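Local coordinates for adhesion G-protein coupled receptor G6 (Danio rerio, PDB 6V55) that probably works as an adhesion receptor in myelination, its extracellular region combining CUB, pentraxin-like, SEA and GAIN-type modules with bound calcium and attached glycans, at residues Leu249-Lys254 against Val297-Ser302; Asn295-Asp298 against Tyr303-Ile306; Asp519-Leu524 against Ala555-Thr560; Thr542-Leu547 against Thr563-Val568. All coordinates share one frame; numbering follows the deposited sequence.

Interaction 1 of 4, residues Leu249-Lys254 against Val297-Ser302; sequences LQIAGK and VDWDHS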
loop_
_atom_site.group_PDB
_atom_site.type_symbol
_atom_site.label_atom_id
_atom_site.label_comp_id
_atom_site.label_asym_id
_atom_site.label_seq_id
_atom_site.Cartn_x
_atom_site.Cartn_y
_atom_site.Cartn_z
ATOM N N LEU A 249 13.472 2.962 -45.299
ATOM C CA LEU A 249 12.986 4.314 -45.060
ATOM C C LEU A 249 13.612 4.815 -43.769
ATOM O O LEU A 249 13.594 4.103 -42.761
ATOM C CB LEU A 249 11.460 4.353 -44.971
ATOM C CG LEU A 249 10.845 5.687 -44.552
ATOM C CD1 LEU A 249 11.238 6.772 -45.526
ATOM C CD2 LEU A 249 9.343 5.575 -44.465
ATOM N N GLN A 250 14.167 6.033 -43.805
ATOM C CA GLN A 250 14.844 6.591 -42.642
ATOM C C GLN A 250 14.578 8.081 -42.500
ATOM O O GLN A 250 14.275 8.780 -43.472
ATOM C CB GLN A 250 16.352 6.374 -42.701
ATOM C CG GLN A 250 17.014 6.972 -43.896
ATOM C CD GLN A 250 18.474 6.653 -43.925
ATOM O OE1 GLN A 250 19.221 7.030 -43.012
ATOM N NE2 GLN A 250 18.902 5.945 -44.966
ATOM N N ILE A 251 14.708 8.545 -41.250
ATOM C CA ILE A 251 14.651 9.964 -40.919
ATOM C C ILE A 251 15.907 10.625 -41.465
ATOM O O ILE A 251 17.002 10.046 -41.381
ATOM C CB ILE A 251 14.516 10.126 -39.393
ATOM C CG1 ILE A 251 13.325 9.303 -38.876
ATOM C CG2 ILE A 251 14.449 11.592 -38.951
ATOM C CD1 ILE A 251 11.998 9.978 -38.981
ATOM N N ALA A 252 15.738 11.824 -42.054
ATOM C CA ALA A 252 16.738 12.609 -42.781
ATOM C C ALA A 252 17.372 11.764 -43.868
ATOM O O ALA A 252 16.750 11.523 -44.903
ATOM C CB ALA A 252 17.804 13.188 -41.847
ATOM N N GLY A 253 18.564 11.240 -43.608
ATOM C CA GLY A 253 19.183 10.313 -44.534
ATOM C C GLY A 253 19.825 10.977 -45.742
ATOM O O GLY A 253 19.963 12.206 -45.838
ATOM N N LYS A 254 20.138 10.131 -46.727
ATOM C CA LYS A 254 21.028 10.538 -47.815
ATOM C C LYS A 254 20.366 11.480 -48.823
ATOM O O LYS A 254 21.014 12.416 -49.306
ATOM C CB LYS A 254 21.566 9.290 -48.506
ATOM C CG LYS A 254 22.563 9.530 -49.645
ATOM C CD LYS A 254 23.116 8.200 -50.143
ATOM C CE LYS A 254 21.992 7.273 -50.588
ATOM N NZ LYS A 254 22.436 5.887 -50.832
ATOM N N VAL A 297 3.780 2.709 -42.255
ATOM C CA VAL A 297 4.638 3.124 -41.155
ATOM C C VAL A 297 3.813 4.051 -40.269
ATOM O O VAL A 297 3.126 4.947 -40.771
ATOM C CB VAL A 297 5.917 3.816 -41.671
ATOM C CG1 VAL A 297 6.797 4.236 -40.545
ATOM C CG2 VAL A 297 6.709 2.892 -42.584
ATOM N N ASP A 298 3.843 3.805 -38.961
ATOM C CA ASP A 298 3.189 4.646 -37.967
ATOM C C ASP A 298 4.214 5.091 -36.931
ATOM O O ASP A 298 5.257 4.453 -36.750
ATOM C CB ASP A 298 2.028 3.888 -37.298
ATOM C CG ASP A 298 1.129 4.787 -36.470
ATOM O OD1 ASP A 298 0.811 5.909 -36.909
ATOM O OD2 ASP A 298 0.746 4.365 -35.357
ATOM N N TRP A 299 3.921 6.213 -36.276
ATOM C CA TRP A 299 4.757 6.754 -35.213
ATOM C C TRP A 299 4.494 6.008 -33.922
ATOM O O TRP A 299 3.654 6.395 -33.101
ATOM C CB TRP A 299 4.498 8.242 -35.033
ATOM C CG TRP A 299 5.605 9.011 -34.368
ATOM C CD1 TRP A 299 5.493 9.748 -33.227
ATOM C CD2 TRP A 299 6.944 9.238 -34.858
ATOM N NE1 TRP A 299 6.683 10.371 -32.946
ATOM C CE2 TRP A 299 7.589 10.076 -33.928
ATOM C CE3 TRP A 299 7.670 8.780 -35.966
ATOM C CZ2 TRP A 299 8.919 10.464 -34.065
ATOM C CZ3 TRP A 299 8.998 9.182 -36.110
ATOM C CH2 TRP A 299 9.605 10.011 -35.159
ATOM N N ASP A 300 5.256 4.946 -33.741
ATOM C CA ASP A 300 4.983 3.893 -32.790
ATOM C C ASP A 300 6.255 3.070 -32.785
ATOM O O ASP A 300 6.824 2.819 -33.854
ATOM C CB ASP A 300 3.763 3.072 -33.220
ATOM C CG ASP A 300 3.251 2.164 -32.137
ATOM O OD1 ASP A 300 3.959 1.189 -31.772
ATOM O OD2 ASP A 300 2.123 2.423 -31.665
ATOM N N HIS A 301 6.706 2.688 -31.586
ATOM C CA HIS A 301 8.057 2.171 -31.410
ATOM C C HIS A 301 8.283 0.830 -32.091
ATOM O O HIS A 301 9.415 0.561 -32.508
ATOM C CB HIS A 301 8.364 2.024 -29.935
ATOM C CG HIS A 301 8.676 3.312 -29.260
ATOM N ND1 HIS A 301 9.924 3.897 -29.323
ATOM C CD2 HIS A 301 7.913 4.120 -28.486
ATOM C CE1 HIS A 301 9.912 5.017 -28.624
ATOM N NE2 HIS A 301 8.704 5.176 -28.106
ATOM N N SER A 302 7.220 0.032 -32.278
ATOM C CA SER A 302 7.326 -1.249 -32.972
ATOM C C SER A 302 7.677 -1.107 -34.461
ATOM O O SER A 302 8.141 -2.086 -35.062
ATOM C CB SER A 302 6.012 -2.026 -32.826
ATOM O OG SER A 302 4.894 -1.249 -33.239
#
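Next to W299, whose ring meets I251, D300 OD1 is held by two groups of S302. S302 OG lies 3.0 Å from D300 OD1 and comes in from above the carboxylate plane, 43° out of it. The backbone N of S302 adds a weak, longer bond to the same oxygen. These bonds tie D300 to S302 at the end of the loop, which passes strand 248-251 of a concanavalin-type beta sandwich in the pentraxin-family region. The contact itself is apolar and buried. It is also small and rests on two pairs of side chains. L249 and V297 point their CB atoms at each other's segments. L249 holds CG opposite its backbone N (chi1 173°), and its branch CD2 stops 4.2 Å from V297 CG2. F164 of the adjacent strand 161-167 and F273 of strand 268-276, in the facing sheet, also touch L249. I251 reaches the loop with its outermost methyl. I251 CD1 lies 4.2 Å from W299 CZ3, at the edge of the indole and near its plane, not over a face. CB of W299 is not aimed at the strand, but the ring at its end reaches it. W299 is the centre of an inverse gamma turn. Its ring also meets W304 edge-to-face and packs against Y271. The strand and the residue after it have backbone bonds on both sides: L249 and I251 pair with V134 and L132, Q250 and A252 with T165 and I163. A252 O takes a further bond from the hydroxyl OG1 of T165.

Interaction 2 of 4, residues Asn295-Asp298 against Tyr303-Ile306; sequences NVVD and YWTI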
loop_
_atom_site.group_PDB
_atom_site.type_symbol
_atom_site.label_atom_id
_atom_site.label_comp_id
_atom_site.label_asym_id
_atom_site.label_seq_id
_atom_site.Cartn_x
_atom_site.Cartn_y
_atom_site.Cartn_z
ATOM N N ASN A 295 -0.673 3.518 -42.348
ATOM C CA ASN A 295 -1.037 2.239 -42.960
ATOM C C ASN A 295 0.149 1.342 -43.237
ATOM O O ASN A 295 -0.017 0.126 -43.336
ATOM C CB ASN A 295 -1.746 2.465 -44.290
ATOM C CG ASN A 295 -3.171 2.063 -44.231
ATOM O OD1 ASN A 295 -3.659 1.637 -43.174
ATOM N ND2 ASN A 295 -3.867 2.183 -45.352
ATOM N N VAL A 296 1.309 1.923 -43.477
ATOM C CA VAL A 296 2.542 1.186 -43.680
ATOM C C VAL A 296 3.490 1.438 -42.533
ATOM O O VAL A 296 3.964 0.502 -41.890
ATOM C CB VAL A 296 3.190 1.557 -45.028
ATOM C CG1 VAL A 296 4.474 0.783 -45.218
ATOM C CG2 VAL A 296 2.212 1.314 -46.160
ATOM N N VAL A 297 3.780 2.709 -42.255
ATOM C CA VAL A 297 4.638 3.124 -41.155
ATOM C C VAL A 297 3.813 4.051 -40.269
ATOM O O VAL A 297 3.126 4.947 -40.771
ATOM C CB VAL A 297 5.917 3.816 -41.671
ATOM C CG1 VAL A 297 6.797 4.236 -40.545
ATOM C CG2 VAL A 297 6.709 2.892 -42.584
ATOM N N ASP A 298 3.843 3.805 -38.961
ATOM C CA ASP A 298 3.189 4.646 -37.967
ATOM C C ASP A 298 4.214 5.091 -36.931
ATOM O O ASP A 298 5.257 4.453 -36.750
ATOM C CB ASP A 298 2.028 3.888 -37.298
ATOM C CG ASP A 298 1.129 4.787 -36.470
ATOM O OD1 ASP A 298 0.811 5.909 -36.909
ATOM O OD2 ASP A 298 0.746 4.365 -35.357
ATOM N N TYR A 303 7.488 0.087 -35.055
ATOM C CA TYR A 303 7.775 0.364 -36.462
ATOM C C TYR A 303 9.196 0.873 -36.723
ATOM O O TYR A 303 9.597 0.936 -37.890
ATOM C CB TYR A 303 6.792 1.412 -37.007
ATOM C CG TYR A 303 5.341 0.978 -37.163
ATOM C CD1 TYR A 303 4.463 0.996 -36.089
ATOM C CD2 TYR A 303 4.839 0.591 -38.403
ATOM C CE1 TYR A 303 3.127 0.616 -36.236
ATOM C CE2 TYR A 303 3.505 0.203 -38.563
ATOM C CZ TYR A 303 2.661 0.225 -37.474
ATOM O OH TYR A 303 1.349 -0.137 -37.649
ATOM N N TRP A 304 9.960 1.239 -35.682
ATOM C CA TRP A 304 11.196 2.008 -35.837
ATOM C C TRP A 304 12.342 1.411 -35.022
ATOM O O TRP A 304 12.133 0.679 -34.051
ATOM C CB TRP A 304 11.006 3.473 -35.390
ATOM C CG TRP A 304 10.033 4.278 -36.206
ATOM C CD1 TRP A 304 8.680 4.397 -36.010
ATOM C CD2 TRP A 304 10.341 5.082 -37.345
ATOM N NE1 TRP A 304 8.126 5.222 -36.968
ATOM C CE2 TRP A 304 9.128 5.659 -37.796
ATOM C CE3 TRP A 304 11.524 5.370 -38.031
ATOM C CZ2 TRP A 304 9.072 6.510 -38.895
ATOM C CZ3 TRP A 304 11.468 6.204 -39.131
ATOM C CH2 TRP A 304 10.248 6.762 -39.556
ATOM N N THR A 305 13.573 1.746 -35.424
ATOM C CA THR A 305 14.751 1.640 -34.556
ATOM C C THR A 305 15.290 3.052 -34.372
ATOM O O THR A 305 16.059 3.552 -35.201
ATOM C CB THR A 305 15.840 0.734 -35.122
ATOM O OG1 THR A 305 16.453 1.357 -36.259
ATOM C CG2 THR A 305 15.264 -0.583 -35.520
ATOM N N ILE A 306 14.877 3.688 -33.288
ATOM C CA ILE A 306 15.368 4.998 -32.891
ATOM C C ILE A 306 15.933 4.848 -31.486
ATOM O O ILE A 306 15.213 4.420 -30.575
ATOM C CB ILE A 306 14.262 6.064 -32.918
ATOM C CG1 ILE A 306 13.707 6.229 -34.332
ATOM C CG2 ILE A 306 14.792 7.390 -32.396
ATOM C CD1 ILE A 306 12.337 6.858 -34.348
#
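W304 NE1 donates a hydrogen bond to D298 O, at 3.0 Å. It is bent (136° at the hydrogen), and NE1 stands 40° out of the carbonyl plane. It fixes the indole edge against the backbone of the loop. The second kind of interaction is aromatic. D298 CB makes a CH-pi contact over the face of the Y303 ring, 3.8 Å from its centroid. D298 N lies over a face too, offset toward the rim and 3.4 Å from Y303 CD2. V296 O comes to the ring edge instead, at 3.4 Å from Y303 CE2. With CG opposite its carbonyl carbon (chi1 -69°), Y303 lays the ring along this backbone. The third kind is apolar: V297 CG1 sits 3.6 Å from W304 CZ2, and the two side chains are set roughly perpendicular. The carboxylate of D298 is engaged beyond the two segments. R118 forms a salt bridge to OD2, and the backbone N of G294 bonds to OD1. V134 touches both V297 and W304 from the short strand paired with 304-305. V296 and V297 both face L275 of strand 268-276, which makes a classic beta bulge.

Interaction 3 of 4, residues Asp519-Leu524 against Ala555-Thr560; sequences DVAVQL and ATLAST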
loop_
_atom_site.group_PDB
_atom_site.type_symbol
_atom_site.label_atom_id
_atom_site.label_comp_id
_atom_site.label_asym_id
_atom_site.label_seq_id
_atom_site.Cartn_x
_atom_site.Cartn_y
_atom_site.Cartn_z
ATOM N N ASP A 519 -19.921 -6.570 21.463
ATOM C CA ASP A 519 -19.016 -5.671 20.755
ATOM C C ASP A 519 -17.646 -5.612 21.424
ATOM O O ASP A 519 -16.622 -5.628 20.727
ATOM C CB ASP A 519 -19.632 -4.277 20.664
ATOM C CG ASP A 519 -18.980 -3.416 19.587
ATOM O OD1 ASP A 519 -19.228 -3.687 18.378
ATOM O OD2 ASP A 519 -18.222 -2.473 19.959
ATOM N N VAL A 520 -17.627 -5.544 22.768
ATOM C CA VAL A 520 -16.389 -5.526 23.551
ATOM C C VAL A 520 -15.592 -6.815 23.340
ATOM O O VAL A 520 -14.380 -6.775 23.084
ATOM C CB VAL A 520 -16.719 -5.322 25.040
ATOM C CG1 VAL A 520 -15.519 -5.598 25.937
ATOM C CG2 VAL A 520 -17.210 -3.962 25.279
ATOM N N ALA A 521 -16.277 -7.972 23.398
ATOM C CA ALA A 521 -15.610 -9.264 23.298
ATOM C C ALA A 521 -15.008 -9.488 21.919
ATOM O O ALA A 521 -13.913 -10.046 21.820
ATOM C CB ALA A 521 -16.585 -10.383 23.629
ATOM N N VAL A 522 -15.688 -9.011 20.866
ATOM C CA VAL A 522 -15.193 -9.118 19.495
ATOM C C VAL A 522 -13.925 -8.278 19.314
ATOM O O VAL A 522 -12.931 -8.758 18.750
ATOM C CB VAL A 522 -16.319 -8.722 18.514
ATOM C CG1 VAL A 522 -15.805 -8.252 17.216
ATOM C CG2 VAL A 522 -17.224 -9.894 18.243
ATOM N N GLN A 523 -13.902 -7.055 19.874
ATOM C CA GLN A 523 -12.725 -6.199 19.719
ATOM C C GLN A 523 -11.517 -6.731 20.484
ATOM O O GLN A 523 -10.420 -6.790 19.919
ATOM C CB GLN A 523 -13.021 -4.757 20.146
ATOM C CG GLN A 523 -14.111 -3.976 19.364
ATOM C CD GLN A 523 -14.485 -4.546 17.983
ATOM O OE1 GLN A 523 -13.668 -4.621 17.044
ATOM N NE2 GLN A 523 -15.752 -4.941 17.859
ATOM N N LEU A 524 -11.724 -7.198 21.730
ATOM C CA LEU A 524 -10.650 -7.790 22.514
ATOM C C LEU A 524 -10.132 -9.082 21.888
ATOM O O LEU A 524 -8.929 -9.353 21.964
ATOM C CB LEU A 524 -11.130 -8.065 23.936
ATOM C CG LEU A 524 -11.613 -6.930 24.844
ATOM C CD1 LEU A 524 -11.951 -7.460 26.228
ATOM C CD2 LEU A 524 -10.651 -5.751 24.915
ATOM N N ALA A 555 -24.175 -19.068 22.969
ATOM C CA ALA A 555 -23.077 -19.716 22.250
ATOM C C ALA A 555 -22.151 -18.727 21.550
ATOM O O ALA A 555 -20.925 -18.864 21.645
ATOM C CB ALA A 555 -23.628 -20.683 21.212
ATOM N N THR A 556 -22.709 -17.739 20.833
ATOM C CA THR A 556 -21.858 -16.862 20.028
ATOM C C THR A 556 -21.064 -15.905 20.902
ATOM O O THR A 556 -19.903 -15.611 20.583
ATOM C CB THR A 556 -22.677 -16.084 18.995
ATOM O OG1 THR A 556 -23.499 -15.109 19.651
ATOM C CG2 THR A 556 -23.559 -17.041 18.198
ATOM N N LEU A 557 -21.626 -15.492 22.049
ATOM C CA LEU A 557 -20.841 -14.720 23.016
ATOM C C LEU A 557 -19.750 -15.574 23.662
ATOM O O LEU A 557 -18.624 -15.095 23.868
ATOM C CB LEU A 557 -21.751 -14.108 24.090
ATOM C CG LEU A 557 -21.072 -13.189 25.120
ATOM C CD1 LEU A 557 -20.263 -12.113 24.437
ATOM C CD2 LEU A 557 -22.095 -12.549 26.020
ATOM N N ALA A 558 -20.046 -16.849 23.950
ATOM C CA ALA A 558 -19.022 -17.684 24.556
ATOM C C ALA A 558 -17.955 -18.114 23.552
ATOM O O ALA A 558 -16.823 -18.420 23.951
ATOM C CB ALA A 558 -19.651 -18.903 25.194
ATOM N N SER A 559 -18.279 -18.133 22.261
ATOM C CA SER A 559 -17.264 -18.496 21.283
ATOM C C SER A 559 -16.245 -17.383 21.125
ATOM O O SER A 559 -15.069 -17.657 20.894
ATOM C CB SER A 559 -17.898 -18.859 19.950
ATOM O OG SER A 559 -17.829 -17.771 19.049
ATOM N N THR A 560 -16.654 -16.134 21.328
ATOM C CA THR A 560 -15.679 -15.054 21.302
ATOM C C THR A 560 -14.826 -15.056 22.562
ATOM O O THR A 560 -13.608 -14.823 22.494
ATOM C CB THR A 560 -16.388 -13.718 21.124
ATOM O OG1 THR A 560 -17.474 -13.881 20.206
ATOM C CG2 THR A 560 -15.456 -12.729 20.554
#
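A521 and T560 point their CB atoms at each other's helices, and a methyl of T560 does most of the touching. T560 CG2 lies opposite its own backbone N and reaches across to the other helix. It stops 3.3 Å from A521 O and 4.0 Å from A521 CB. The same torsion (chi1 -39° for OG1) turns the hydroxyl back along its own helix. T560 OG1 there bonds T556 O at 3.0 Å, in the carbonyl plane. The threonine thus shows carbon, not oxygen, to its partner. V522 meets this methyl at a slant, with V522 CG2 4.1 Å from T560 CG2. L557 comes in beside them. Its CB is not aimed at the partner, but its end turns inward and brings CD1 to 4.1 Å from A521 CB. The small A521 is therefore touched by both T560 and L557, one helical turn apart. The two segment axes approach to 9.5 Å and run 30° apart in roughly the same direction. M518, on helix 517-527, also touches L557 and T560. L547 of helix 534-550 packs on V520 and A521, while strand 600-603 meets helix 555-568 at A555 and S559.

Interaction 4 of 4, residues Thr542-Leu547 against Thr563-Val568; sequences TKVMEL and TIISNV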
loop_
_atom_site.group_PDB
_atom_site.type_symbol
_atom_site.label_atom_id
_atom_site.label_comp_id
_atom_site.label_asym_id
_atom_site.label_seq_id
_atom_site.Cartn_x
_atom_site.Cartn_y
_atom_site.Cartn_z
ATOM N N THR A 542 -8.928 -8.986 32.654
ATOM C CA THR A 542 -9.811 -8.381 33.656
ATOM C C THR A 542 -11.149 -7.947 33.052
ATOM O O THR A 542 -12.211 -8.261 33.616
ATOM C CB THR A 542 -9.101 -7.221 34.350
ATOM O OG1 THR A 542 -8.010 -7.755 35.119
ATOM C CG2 THR A 542 -10.037 -6.477 35.289
ATOM N N LYS A 543 -11.118 -7.314 31.864
ATOM C CA LYS A 543 -12.345 -6.924 31.160
ATOM C C LYS A 543 -13.198 -8.127 30.729
ATOM O O LYS A 543 -14.433 -8.052 30.803
ATOM C CB LYS A 543 -12.001 -6.065 29.944
ATOM C CG LYS A 543 -13.212 -5.388 29.316
ATOM C CD LYS A 543 -13.986 -4.562 30.340
ATOM C CE LYS A 543 -13.218 -3.273 30.657
ATOM N NZ LYS A 543 -13.771 -2.477 31.795
ATOM N N VAL A 544 -12.563 -9.243 30.330
ATOM C CA VAL A 544 -13.281 -10.485 30.033
ATOM C C VAL A 544 -13.971 -11.025 31.284
ATOM O O VAL A 544 -15.113 -11.494 31.215
ATOM C CB VAL A 544 -12.311 -11.512 29.409
ATOM C CG1 VAL A 544 -12.837 -12.946 29.436
ATOM C CG2 VAL A 544 -12.038 -11.135 28.003
ATOM N N MET A 545 -13.345 -10.863 32.457
ATOM C CA MET A 545 -13.990 -11.264 33.707
ATOM C C MET A 545 -15.187 -10.377 34.048
ATOM O O MET A 545 -16.213 -10.879 34.527
ATOM C CB MET A 545 -12.985 -11.243 34.854
ATOM C CG MET A 545 -13.551 -11.672 36.216
ATOM S SD MET A 545 -14.294 -13.327 36.192
ATOM C CE MET A 545 -12.860 -14.124 36.844
ATOM N N GLU A 546 -15.091 -9.070 33.776
ATOM C CA GLU A 546 -16.233 -8.187 33.990
ATOM C C GLU A 546 -17.361 -8.515 33.024
ATOM O O GLU A 546 -18.540 -8.543 33.411
ATOM C CB GLU A 546 -15.806 -6.730 33.827
ATOM C CG GLU A 546 -14.690 -6.277 34.760
ATOM C CD GLU A 546 -14.193 -4.864 34.430
ATOM O OE1 GLU A 546 -13.188 -4.419 35.042
ATOM O OE2 GLU A 546 -14.810 -4.199 33.555
ATOM N N LEU A 547 -16.987 -8.838 31.786
ATOM C CA LEU A 547 -17.932 -9.198 30.750
ATOM C C LEU A 547 -18.657 -10.489 31.080
ATOM O O LEU A 547 -19.867 -10.576 30.887
ATOM C CB LEU A 547 -17.191 -9.341 29.427
ATOM C CG LEU A 547 -17.995 -9.530 28.154
ATOM C CD1 LEU A 547 -17.392 -8.650 27.112
ATOM C CD2 LEU A 547 -17.990 -10.961 27.680
ATOM N N THR A 563 -12.037 -17.633 22.627
ATOM C CA THR A 563 -10.870 -17.397 21.815
ATOM C C THR A 563 -10.065 -16.194 22.262
ATOM O O THR A 563 -8.934 -16.040 21.785
ATOM C CB THR A 563 -11.274 -17.285 20.354
ATOM O OG1 THR A 563 -12.075 -16.116 20.152
ATOM C CG2 THR A 563 -12.094 -18.500 19.977
ATOM N N ILE A 564 -10.610 -15.331 23.129
ATOM C CA ILE A 564 -9.737 -14.438 23.889
ATOM C C ILE A 564 -8.789 -15.267 24.735
ATOM O O ILE A 564 -7.569 -15.127 24.616
ATOM C CB ILE A 564 -10.550 -13.445 24.736
ATOM C CG1 ILE A 564 -11.403 -12.628 23.779
ATOM C CG2 ILE A 564 -9.630 -12.530 25.471
ATOM C CD1 ILE A 564 -12.535 -11.823 24.392
ATOM N N ILE A 565 -9.331 -16.256 25.453
ATOM C CA ILE A 565 -8.544 -17.083 26.376
ATOM C C ILE A 565 -7.616 -18.047 25.624
ATOM O O ILE A 565 -6.487 -18.301 26.067
ATOM C CB ILE A 565 -9.499 -17.820 27.341
ATOM C CG1 ILE A 565 -10.498 -16.831 27.970
ATOM C CG2 ILE A 565 -8.733 -18.523 28.440
ATOM C CD1 ILE A 565 -9.904 -15.813 28.946
ATOM N N SER A 566 -8.048 -18.557 24.463
ATOM C CA SER A 566 -7.175 -19.379 23.622
ATOM C C SER A 566 -5.992 -18.590 23.072
ATOM O O SER A 566 -4.877 -19.126 22.986
ATOM C CB SER A 566 -7.964 -19.954 22.454
ATOM O OG SER A 566 -7.151 -20.770 21.624
ATOM N N ASN A 567 -6.214 -17.318 22.719
ATOM C CA ASN A 567 -5.127 -16.481 22.241
ATOM C C ASN A 567 -4.182 -16.079 23.363
ATOM O O ASN A 567 -2.984 -15.894 23.118
ATOM C CB ASN A 567 -5.672 -15.223 21.614
ATOM C CG ASN A 567 -6.296 -15.445 20.282
ATOM O OD1 ASN A 567 -6.260 -16.547 19.739
ATOM N ND2 ASN A 567 -6.934 -14.400 19.761
ATOM N N VAL A 568 -4.676 -15.916 24.597
ATOM C CA VAL A 568 -3.719 -15.661 25.673
ATOM C C VAL A 568 -2.986 -16.931 26.071
ATOM O O VAL A 568 -1.928 -16.843 26.684
ATOM C CB VAL A 568 -4.308 -14.994 26.938
ATOM C CG1 VAL A 568 -5.279 -13.874 26.584
ATOM C CG2 VAL A 568 -4.922 -15.979 27.906
#
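V544 meets I564 and I565 through methyl groups alone, and no flat group of these two segments takes part in the contact. The carboxylate of E546 belongs to the same helix as V544. K543 NZ lies 2.7 Å from E546 OE2, on the syn side and 27° out of the plane, in a salt bridge between residues three apart, about one helical turn. K543 NZ also bonds the backbone oxygens of T508 and I510, so three acceptors hold the buried lysine's charge. The contact proper is carried by the two branches of V544. V544 CG2 lies 3.7 Å from I564 CD1 and also touches I564 CG2. V544 CG1 lies 4.1 Å from I565 CD1. V544 has CG1 opposite its backbone N (chi1 163°), which spreads the two methyls over neighbouring isoleucines. V544 and I564 lie alongside each other, pointing opposite ways. V544 and I565 cross at a slant. V561 touches V544 one turn before I565, and V587 of helix 573-593 touches I565. Such aliphatic packing between successive helices is consistent with the helical subdomain of a GAIN domain, as in other adhesion receptors.

Overall arrangement
The four contacts form two clusters on opposite sides of the chain's centre. Interactions 1 and 2 lie in the pentraxin-family region, with centres 5 Å apart. They share V297 and D298, and W304 joins them by packing on I251 and W299. Interactions 3 and 4 have centres 9 Å apart and both use helix 555-568, against helices 517-527 and 534-550 in turn. Their segments alternate along the chain, and I564 CD1 packs on A521 O. Interactions 1 and 3 have centres about 70 Å apart. Along the chain the first pair comes entirely ahead of the second. Each therefore belongs to a separate module of the elongated extracellular region.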